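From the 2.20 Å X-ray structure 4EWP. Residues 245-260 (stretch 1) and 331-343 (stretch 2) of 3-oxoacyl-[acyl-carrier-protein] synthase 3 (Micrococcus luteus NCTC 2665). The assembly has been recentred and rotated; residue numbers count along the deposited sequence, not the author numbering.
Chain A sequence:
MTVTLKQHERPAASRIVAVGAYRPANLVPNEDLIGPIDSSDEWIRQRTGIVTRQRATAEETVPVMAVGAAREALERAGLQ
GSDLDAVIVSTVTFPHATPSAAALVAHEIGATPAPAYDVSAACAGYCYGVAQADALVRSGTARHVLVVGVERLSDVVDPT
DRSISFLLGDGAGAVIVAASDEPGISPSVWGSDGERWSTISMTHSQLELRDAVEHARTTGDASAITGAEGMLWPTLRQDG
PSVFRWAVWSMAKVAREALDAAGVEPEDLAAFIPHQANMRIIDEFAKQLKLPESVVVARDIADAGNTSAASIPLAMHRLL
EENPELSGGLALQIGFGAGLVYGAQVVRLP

Stretch 1 245-260: RWAVWSMAKVAREALD
Stretch 2 331-343: ALQIGFGAGLVYG

What fills the apolar centre? Trp 246 (chi1 t, chi2 77°) points toward the strands; its CH2 lies 3.5 Å from Phe 336 CB, and Leu 340 CD1 sits over its five-membered ring, 3.8 Å from the centroid, a CH-pi contact. Met 251 (m, m, chi3 95°) rests SD against both Phe 336 CB (3.8 Å) and Tyr 342 CB (3.4 Å). Phe 336 and Tyr 342 both take chi1 p.

How does the packing continue along the helix? Val 254 (t) places CG2 over the face of Tyr 342, 4.1 Å from the ring centroid, a second methyl-on-ring CH-pi contact, and CG1 3.8 Å from Ile 334 CD1 (t, t). Ala 255 CB lies 3.9 Å from Leu 332 CD2 (t, p); Leu 259 (m, t) adds CD2 to Leu 332 CD2 at 4.1 Å. These side chains are apolar or aromatic and pack by van der Waals contact.

How do the backbones run? Helix 245-260, with a pi-type turn at 246-250, crosses strand 331-337 at 142° and strand 341-343 at -32°. Ala 247 CA lies 7.1 Å from Phe 336 CA, and Ala 255 CA 6.9 Å from Ile 334 CA.

Where is the polar bonding? No hydrogen bond joins the stretches. The strands pair antiparallel, Gly 337 N to Val 341 O at 2.9 Å and Gly 335 N to Gly 343 O at 2.8 Å, through a turn with Gly 339 (156/-65) and a cis peptide before Leu 340.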

ATOM      1  N   ARG A 245     -19.475 -18.633  -1.238  1.00 30.27           N
ATOM      2  CA  ARG A 245     -20.760 -17.935  -1.193  1.00 34.96           C
ATOM      3  C   ARG A 245     -20.609 -16.453  -1.510  1.00 31.14           C
ATOM      4  O   ARG A 245     -21.416 -15.875  -2.240  1.00 31.66           O
ATOM      5  CB  ARG A 245     -21.451 -18.118   0.161  1.00 37.88           C
ATOM      6  CG  ARG A 245     -22.090 -19.467   0.319  1.00 42.93           C
ATOM      7  CD  ARG A 245     -22.951 -19.545   1.561  1.00 41.98           C
ATOM      8  NE  ARG A 245     -22.172 -19.367   2.773  1.00 38.40           N
ATOM      9  CZ  ARG A 245     -21.616 -20.360   3.452  1.00 36.02           C
ATOM     10  NH1 ARG A 245     -21.743 -21.606   3.037  1.00 31.09           N
ATOM     11  NH2 ARG A 245     -20.923 -20.108   4.548  1.00 39.62           N
ATOM     12  N   TRP A 246     -19.568 -15.839  -0.969  1.00 29.20           N
ATOM     13  CA  TRP A 246     -19.320 -14.416  -1.209  1.00 28.42           C
ATOM     14  C   TRP A 246     -18.787 -14.195  -2.633  1.00 27.94           C
ATOM     15  O   TRP A 246     -19.326 -13.398  -3.407  1.00 28.24           O
ATOM     16  CB  TRP A 246     -18.345 -13.886  -0.138  1.00 25.80           C
ATOM     17  CG  TRP A 246     -17.877 -12.478  -0.316  1.00 22.51           C
ATOM     18  CD1 TRP A 246     -18.577 -11.343  -0.035  1.00 20.90           C
ATOM     19  CD2 TRP A 246     -16.583 -12.048  -0.782  1.00 20.25           C
ATOM     20  NE1 TRP A 246     -17.810 -10.235  -0.318  1.00 23.85           N
ATOM     21  CE2 TRP A 246     -16.584 -10.641  -0.777  1.00 20.64           C
ATOM     22  CE3 TRP A 246     -15.430 -12.719  -1.200  1.00 18.29           C
ATOM     23  CZ2 TRP A 246     -15.484  -9.894  -1.177  1.00 24.72           C
ATOM     24  CZ3 TRP A 246     -14.342 -11.983  -1.603  1.00 20.11           C
ATOM     25  CH2 TRP A 246     -14.369 -10.581  -1.581  1.00 24.04           C
ATOM     26  N   ALA A 247     -17.732 -14.927  -2.971  1.00 29.20           N
ATOM     27  CA  ALA A 247     -17.053 -14.786  -4.260  1.00 28.70           C
ATOM     28  C   ALA A 247     -17.994 -14.828  -5.455  1.00 32.95           C
ATOM     29  O   ALA A 247     -17.783 -14.130  -6.451  1.00 37.81           O
ATOM     30  CB  ALA A 247     -15.994 -15.868  -4.411  1.00 25.07           C
ATOM     31  N   VAL A 248     -19.008 -15.680  -5.368  1.00 30.26           N
ATOM     32  CA  VAL A 248     -19.926 -15.900  -6.476  1.00 31.45           C
ATOM     33  C   VAL A 248     -21.156 -15.003  -6.391  1.00 32.95           C
ATOM     34  O   VAL A 248     -21.402 -14.209  -7.287  1.00 33.16           O
ATOM     35  CB  VAL A 248     -20.395 -17.376  -6.534  1.00 35.80           C
ATOM     36  CG1 VAL A 248     -21.485 -17.547  -7.583  1.00 37.06           C
ATOM     37  CG2 VAL A 248     -19.218 -18.296  -6.819  1.00 34.99           C
ATOM     38  N   TRP A 249     -21.921 -15.130  -5.308  1.00 32.70           N
ATOM     39  CA  TRP A 249     -23.227 -14.481  -5.208  1.00 34.79           C
ATOM     40  C   TRP A 249     -23.154 -13.007  -4.812  1.00 40.40           C
ATOM     41  O   TRP A 249     -24.045 -12.228  -5.151  1.00 45.94           O
ATOM     42  CB  TRP A 249     -24.117 -15.265  -4.245  1.00 40.30           C
ATOM     43  CG  TRP A 249     -23.987 -16.738  -4.491  1.00 41.13           C
ATOM     44  CD1 TRP A 249     -23.300 -17.639  -3.732  1.00 43.21           C
ATOM     45  CD2 TRP A 249     -24.496 -17.462  -5.606  1.00 37.02           C
ATOM     46  NE1 TRP A 249     -23.372 -18.887  -4.292  1.00 40.94           N
ATOM     47  CE2 TRP A 249     -24.100 -18.806  -5.449  1.00 40.19           C
ATOM     48  CE3 TRP A 249     -25.259 -17.111  -6.722  1.00 38.07           C
ATOM     49  CZ2 TRP A 249     -24.440 -19.799  -6.361  1.00 41.61           C
ATOM     50  CZ3 TRP A 249     -25.600 -18.096  -7.623  1.00 42.36           C
ATOM     51  CH2 TRP A 249     -25.189 -19.426  -7.437  1.00 42.55           C
ATOM     52  N   SER A 250     -22.092 -12.614  -4.112  1.00 31.81           N
ATOM     53  CA  SER A 250     -21.905 -11.204  -3.796  1.00 26.98           C
ATOM     54  C   SER A 250     -21.194 -10.457  -4.928  1.00 26.10           C
ATOM     55  O   SER A 250     -21.629  -9.386  -5.358  1.00 25.13           O
ATOM     56  CB  SER A 250     -21.149 -11.041  -2.477  1.00 28.69           C
ATOM     57  OG  SER A 250     -22.027 -11.254  -1.388  1.00 30.90           O
ATOM     58  N   MET A 251     -20.103 -11.034  -5.414  1.00 22.64           N
ATOM     59  CA  MET A 251     -19.366 -10.437  -6.506  1.00 20.63           C
ATOM     60  C   MET A 251     -20.184 -10.365  -7.796  1.00 21.42           C
ATOM     61  O   MET A 251     -19.959  -9.492  -8.621  1.00 27.89           O
ATOM     62  CB  MET A 251     -18.041 -11.160  -6.719  1.00 20.86           C
ATOM     63  CG  MET A 251     -17.069 -10.975  -5.544  1.00 26.42           C
ATOM     64  SD  MET A 251     -16.653  -9.248  -5.159  1.00 29.44           S
ATOM     65  CE  MET A 251     -17.812  -8.829  -3.856  1.00 19.35           C
ATOM     66  N   ALA A 252     -21.149 -11.254  -7.969  1.00 24.86           N
ATOM     67  CA  ALA A 252     -21.966 -11.172  -9.169  1.00 24.63           C
ATOM     68  C   ALA A 252     -22.727  -9.846  -9.176  1.00 23.90           C
ATOM     69  O   ALA A 252     -22.942  -9.255 -10.226  1.00 29.02           O
ATOM     70  CB  ALA A 252     -22.905 -12.358  -9.291  1.00 23.73           C
ATOM     71  N   LYS A 253     -23.103  -9.357  -8.003  1.00 27.72           N
ATOM     72  CA  LYS A 253     -23.809  -8.080  -7.909  1.00 31.28           C
ATOM     73  C   LYS A 253     -22.851  -6.944  -8.238  1.00 30.83           C
ATOM     74  O   LYS A 253     -23.224  -5.978  -8.904  1.00 30.73           O
ATOM     75  CB  LYS A 253     -24.408  -7.884  -6.515  1.00 34.80           C
ATOM     76  CG  LYS A 253     -25.245  -9.069  -6.045  1.00 46.85           C
ATOM     77  CD  LYS A 253     -25.947  -8.787  -4.719  1.00 51.98           C
ATOM     78  CE  LYS A 253     -26.705 -10.010  -4.231  1.00 53.48           C
ATOM     79  NZ  LYS A 253     -27.545  -9.689  -3.048  1.00 55.11           N
ATOM     80  N   VAL A 254     -21.610  -7.070  -7.770  1.00 26.42           N
ATOM     81  CA  VAL A 254     -20.582  -6.085  -8.077  1.00 26.40           C
ATOM     82  C   VAL A 254     -20.357  -6.036  -9.599  1.00 26.96           C
ATOM     83  O   VAL A 254     -20.324  -4.963 -10.211  1.00 22.25           O
ATOM     84  CB  VAL A 254     -19.256  -6.402  -7.338  1.00 23.60           C
ATOM     85  CG1 VAL A 254     -18.132  -5.442  -7.770  1.00 18.20           C
ATOM     86  CG2 VAL A 254     -19.460  -6.362  -5.819  1.00 24.91           C
ATOM     87  N   ALA A 255     -20.224  -7.202 -10.214  1.00 25.12           N
ATOM     88  CA  ALA A 255     -20.007  -7.248 -11.659  1.00 28.45           C
ATOM     89  C   ALA A 255     -21.160  -6.593 -12.430  1.00 26.53           C
ATOM     90  O   ALA A 255     -20.942  -5.820 -13.366  1.00 27.85           O
ATOM     91  CB  ALA A 255     -19.793  -8.683 -12.118  1.00 31.57           C
ATOM     92  N   ARG A 256     -22.391  -6.897 -12.045  1.00 22.15           N
ATOM     93  CA  ARG A 256     -23.532  -6.289 -12.724  1.00 28.63           C
ATOM     94  C   ARG A 256     -23.518  -4.782 -12.492  1.00 31.75           C
ATOM     95  O   ARG A 256     -23.831  -3.996 -13.389  1.00 31.18           O
ATOM     96  CB  ARG A 256     -24.864  -6.917 -12.289  1.00 30.89           C
ATOM     97  CG  ARG A 256     -25.083  -8.327 -12.875  1.00 38.87           C
ATOM     98  CD  ARG A 256     -26.460  -8.922 -12.530  1.00 41.06           C
ATOM     99  NE  ARG A 256     -26.578  -9.210 -11.101  1.00 45.56           N
ATOM    100  CZ  ARG A 256     -26.621 -10.432 -10.573  1.00 46.29           C
ATOM    101  NH1 ARG A 256     -26.580 -11.512 -11.358  1.00 44.44           N
ATOM    102  NH2 ARG A 256     -26.721 -10.571  -9.255  1.00 43.31           N
ATOM    103  N   GLU A 257     -23.131  -4.374 -11.291  1.00 30.73           N
ATOM    104  CA  GLU A 257     -23.017  -2.960 -11.013  1.00 33.01           C
ATOM    105  C   GLU A 257     -21.936  -2.310 -11.904  1.00 27.77           C
ATOM    106  O   GLU A 257     -22.147  -1.233 -12.460  1.00 20.02           O
ATOM    107  CB  GLU A 257     -22.730  -2.748  -9.534  1.00 39.17           C
ATOM    108  CG  GLU A 257     -23.094  -1.369  -9.023  1.00 49.21           C
ATOM    109  CD  GLU A 257     -22.920  -1.254  -7.517  1.00 54.37           C
ATOM    110  OE1 GLU A 257     -23.205  -2.257  -6.812  1.00 58.14           O
ATOM    111  OE2 GLU A 257     -22.495  -0.169  -7.053  1.00 48.91           O
ATOM    112  N   ALA A 258     -20.788  -2.973 -12.043  1.00 21.60           N
ATOM    113  CA  ALA A 258     -19.711  -2.470 -12.891  1.00 21.23           C
ATOM    114  C   ALA A 258     -20.185  -2.356 -14.348  1.00 21.46           C
ATOM    115  O   ALA A 258     -20.013  -1.325 -14.995  1.00 24.00           O
ATOM    116  CB  ALA A 258     -18.457  -3.364 -12.772  1.00 17.27           C
ATOM    117  N   LEU A 259     -20.809  -3.401 -14.861  1.00 25.90           N
ATOM    118  CA  LEU A 259     -21.401  -3.327 -16.196  1.00 24.72           C
ATOM    119  C   LEU A 259     -22.373  -2.147 -16.305  1.00 27.61           C
ATOM    120  O   LEU A 259     -22.325  -1.382 -17.273  1.00 29.41           O
ATOM    121  CB  LEU A 259     -22.134  -4.629 -16.540  1.00 26.75           C
ATOM    122  CG  LEU A 259     -21.311  -5.916 -16.680  1.00 25.77           C
ATOM    123  CD1 LEU A 259     -22.242  -7.094 -16.861  1.00 23.78           C
ATOM    124  CD2 LEU A 259     -20.320  -5.843 -17.839  1.00 28.77           C
ATOM    125  N   ASP A 260     -23.257  -1.997 -15.322  1.00 25.29           N
ATOM    126  CA  ASP A 260     -24.263  -0.938 -15.387  1.00 31.47           C
ATOM    127  C   ASP A 260     -23.619   0.445 -15.392  1.00 30.79           C
ATOM    128  O   ASP A 260     -23.982   1.289 -16.206  1.00 30.13           O
ATOM    129  CB  ASP A 260     -25.287  -1.055 -14.256  1.00 43.45           C
ATOM    130  CG  ASP A 260     -26.347   0.039 -14.315  1.00 55.55           C
ATOM    131  OD1 ASP A 260     -27.327  -0.122 -15.077  1.00 62.95           O
ATOM    132  OD2 ASP A 260     -26.203   1.060 -13.601  1.00 55.91           O
ATOM    133  N   ALA A 331     -13.478  -5.942 -21.848  1.00 28.93           N
ATOM    134  CA  ALA A 331     -13.308  -6.999 -20.860  1.00 27.16           C
ATOM    135  C   ALA A 331     -13.773  -6.525 -19.487  1.00 29.50           C
ATOM    136  O   ALA A 331     -13.426  -5.429 -19.040  1.00 24.52           O
ATOM    137  CB  ALA A 331     -11.846  -7.433 -20.794  1.00 22.57           C
ATOM    138  N   LEU A 332     -14.573  -7.354 -18.825  1.00 31.39           N
ATOM    139  CA  LEU A 332     -14.934  -7.117 -17.434  1.00 25.23           C
ATOM    140  C   LEU A 332     -13.874  -7.786 -16.569  1.00 21.99           C
ATOM    141  O   LEU A 332     -13.632  -8.992 -16.694  1.00 22.96           O
ATOM    142  CB  LEU A 332     -16.317  -7.709 -17.122  1.00 27.53           C
ATOM    143  CG  LEU A 332     -16.820  -7.737 -15.674  1.00 26.49           C
ATOM    144  CD1 LEU A 332     -16.978  -6.322 -15.138  1.00 27.40           C
ATOM    145  CD2 LEU A 332     -18.133  -8.466 -15.608  1.00 28.24           C
ATOM    146  N   GLN A 333     -13.228  -7.013 -15.708  1.00 19.12           N
ATOM    147  CA  GLN A 333     -12.263  -7.581 -14.771  1.00 20.07           C
ATOM    148  C   GLN A 333     -12.742  -7.293 -13.377  1.00 21.52           C
ATOM    149  O   GLN A 333     -13.233  -6.197 -13.092  1.00 23.98           O
ATOM    150  CB  GLN A 333     -10.864  -7.012 -14.983  1.00 20.32           C
ATOM    151  CG  GLN A 333     -10.849  -5.514 -15.032  1.00 20.34           C
ATOM    152  CD  GLN A 333      -9.464  -4.989 -15.322  1.00 24.75           C
ATOM    153  OE1 GLN A 333      -8.718  -5.576 -16.121  1.00 25.46           O
ATOM    154  NE2 GLN A 333      -9.094  -3.887 -14.657  1.00 17.40           N
ATOM    155  N   ILE A 334     -12.625  -8.286 -12.509  1.00 18.07           N
ATOM    156  CA  ILE A 334     -13.140  -8.145 -11.162  1.00 20.67           C
ATOM    157  C   ILE A 334     -12.318  -9.021 -10.236  1.00 22.62           C
ATOM    158  O   ILE A 334     -12.219 -10.235 -10.447  1.00 21.11           O
ATOM    159  CB  ILE A 334     -14.630  -8.522 -11.098  1.00 22.98           C
ATOM    160  CG1 ILE A 334     -15.141  -8.430  -9.660  1.00 19.40           C
ATOM    161  CG2 ILE A 334     -14.862  -9.939 -11.644  1.00 21.00           C
ATOM    162  CD1 ILE A 334     -16.659  -8.485  -9.573  1.00 17.50           C
ATOM    163  N   GLY A 335     -11.687  -8.389  -9.247  1.00 21.33           N
ATOM    164  CA  GLY A 335     -10.873  -9.091  -8.269  1.00 18.46           C
ATOM    165  C   GLY A 335     -11.461  -8.978  -6.874  1.00 21.04           C
ATOM    166  O   GLY A 335     -12.193  -8.031  -6.587  1.00 21.13           O
ATOM    167  N   PHE A 336     -11.121  -9.932  -6.007  1.00 18.49           N
ATOM    168  CA  PHE A 336     -11.742 -10.059  -4.703  1.00 16.24           C
ATOM    169  C   PHE A 336     -10.858 -10.894  -3.785  1.00 19.71           C
ATOM    170  O   PHE A 336     -10.393 -11.966  -4.177  1.00 19.00           O
ATOM    171  CB  PHE A 336     -13.145 -10.680  -4.824  1.00 20.12           C
ATOM    172  CG  PHE A 336     -13.232 -11.841  -5.810  1.00 20.80           C
ATOM    173  CD1 PHE A 336     -13.115 -13.153  -5.370  1.00 22.67           C
ATOM    174  CD2 PHE A 336     -13.457 -11.614  -7.160  1.00 17.80           C
ATOM    175  CE1 PHE A 336     -13.193 -14.217  -6.254  1.00 21.96           C
ATOM    176  CE2 PHE A 336     -13.537 -12.670  -8.060  1.00 22.63           C
ATOM    177  CZ  PHE A 336     -13.407 -13.974  -7.604  1.00 26.28           C
ATOM    178  N   GLY A 337     -10.611 -10.407  -2.566  1.00 18.97           N
ATOM    179  CA  GLY A 337      -9.829 -11.184  -1.617  1.00 18.63           C
ATOM    180  C   GLY A 337      -9.873 -10.718  -0.174  1.00 16.30           C
ATOM    181  O   GLY A 337     -10.798 -10.010   0.225  1.00 17.26           O
ATOM    182  N   ALA A 338      -8.865 -11.130   0.600  1.00 16.20           N
ATOM    183  CA  ALA A 338      -8.796 -10.872   2.042  1.00 17.64           C
ATOM    184  C   ALA A 338      -9.084  -9.405   2.402  1.00 18.33           C
ATOM    185  O   ALA A 338      -8.595  -8.481   1.751  1.00 17.55           O
ATOM    186  CB  ALA A 338      -7.438 -11.299   2.589  1.00 14.43           C
ATOM    187  N   GLY A 339      -9.889  -9.191   3.435  1.00 18.02           N
ATOM    188  CA  GLY A 339     -10.252  -7.838   3.813  1.00 17.48           C
ATOM    189  C   GLY A 339     -11.552  -7.752   4.587  1.00 25.46           C
ATOM    190  O   GLY A 339     -11.560  -7.347   5.756  1.00 24.70           O
ATOM    191  N   LEU A 340     -12.662  -8.113   3.942  1.00 24.31           N
ATOM    192  CA  LEU A 340     -12.674  -8.512   2.544  1.00 20.19           C
ATOM    193  C   LEU A 340     -12.628  -7.254   1.664  1.00 23.84           C
ATOM    194  O   LEU A 340     -13.114  -6.197   2.061  1.00 21.99           O
ATOM    195  CB  LEU A 340     -13.942  -9.319   2.263  1.00 20.86           C
ATOM    196  CG  LEU A 340     -14.077 -10.719   2.893  1.00 19.84           C
ATOM    197  CD1 LEU A 340     -15.522 -11.228   2.854  1.00 23.24           C
ATOM    198  CD2 LEU A 340     -13.152 -11.705   2.195  1.00 16.26           C
ATOM    199  N   VAL A 341     -12.025  -7.364   0.484  1.00 22.50           N
ATOM    200  CA  VAL A 341     -12.017  -6.259  -0.473  1.00 21.54           C
ATOM    201  C   VAL A 341     -12.306  -6.754  -1.891  1.00 19.97           C
ATOM    202  O   VAL A 341     -12.073  -7.923  -2.212  1.00 16.84           O
ATOM    203  CB  VAL A 341     -10.680  -5.473  -0.464  1.00 18.11           C
ATOM    204  CG1 VAL A 341     -10.475  -4.771   0.879  1.00 13.72           C
ATOM    205  CG2 VAL A 341      -9.497  -6.393  -0.805  1.00 17.08           C
ATOM    206  N   TYR A 342     -12.806  -5.852  -2.735  1.00 21.09           N
ATOM    207  CA  TYR A 342     -13.089  -6.163  -4.132  1.00 18.93           C
ATOM    208  C   TYR A 342     -12.964  -4.929  -5.027  1.00 21.84           C
ATOM    209  O   TYR A 342     -13.137  -3.805  -4.571  1.00 26.30           O
ATOM    210  CB  TYR A 342     -14.501  -6.716  -4.266  1.00 16.74           C
ATOM    211  CG  TYR A 342     -15.578  -5.775  -3.770  1.00 19.61           C
ATOM    212  CD1 TYR A 342     -16.105  -5.896  -2.488  1.00 21.98           C
ATOM    213  CD2 TYR A 342     -16.068  -4.765  -4.584  1.00 24.85           C
ATOM    214  CE1 TYR A 342     -17.100  -5.040  -2.037  1.00 21.59           C
ATOM    215  CE2 TYR A 342     -17.056  -3.907  -4.143  1.00 26.90           C
ATOM    216  CZ  TYR A 342     -17.565  -4.046  -2.869  1.00 25.65           C
ATOM    217  OH  TYR A 342     -18.552  -3.184  -2.442  1.00 32.93           O
ATOM    218  N   GLY A 343     -12.702  -5.155  -6.308  1.00 20.42           N
ATOM    219  CA  GLY A 343     -12.651  -4.076  -7.279  1.00 22.21           C
ATOM    220  C   GLY A 343     -12.984  -4.589  -8.675  1.00 24.72           C
ATOM    221  O   GLY A 343     -12.603  -5.715  -9.034  1.00 22.90           O
TER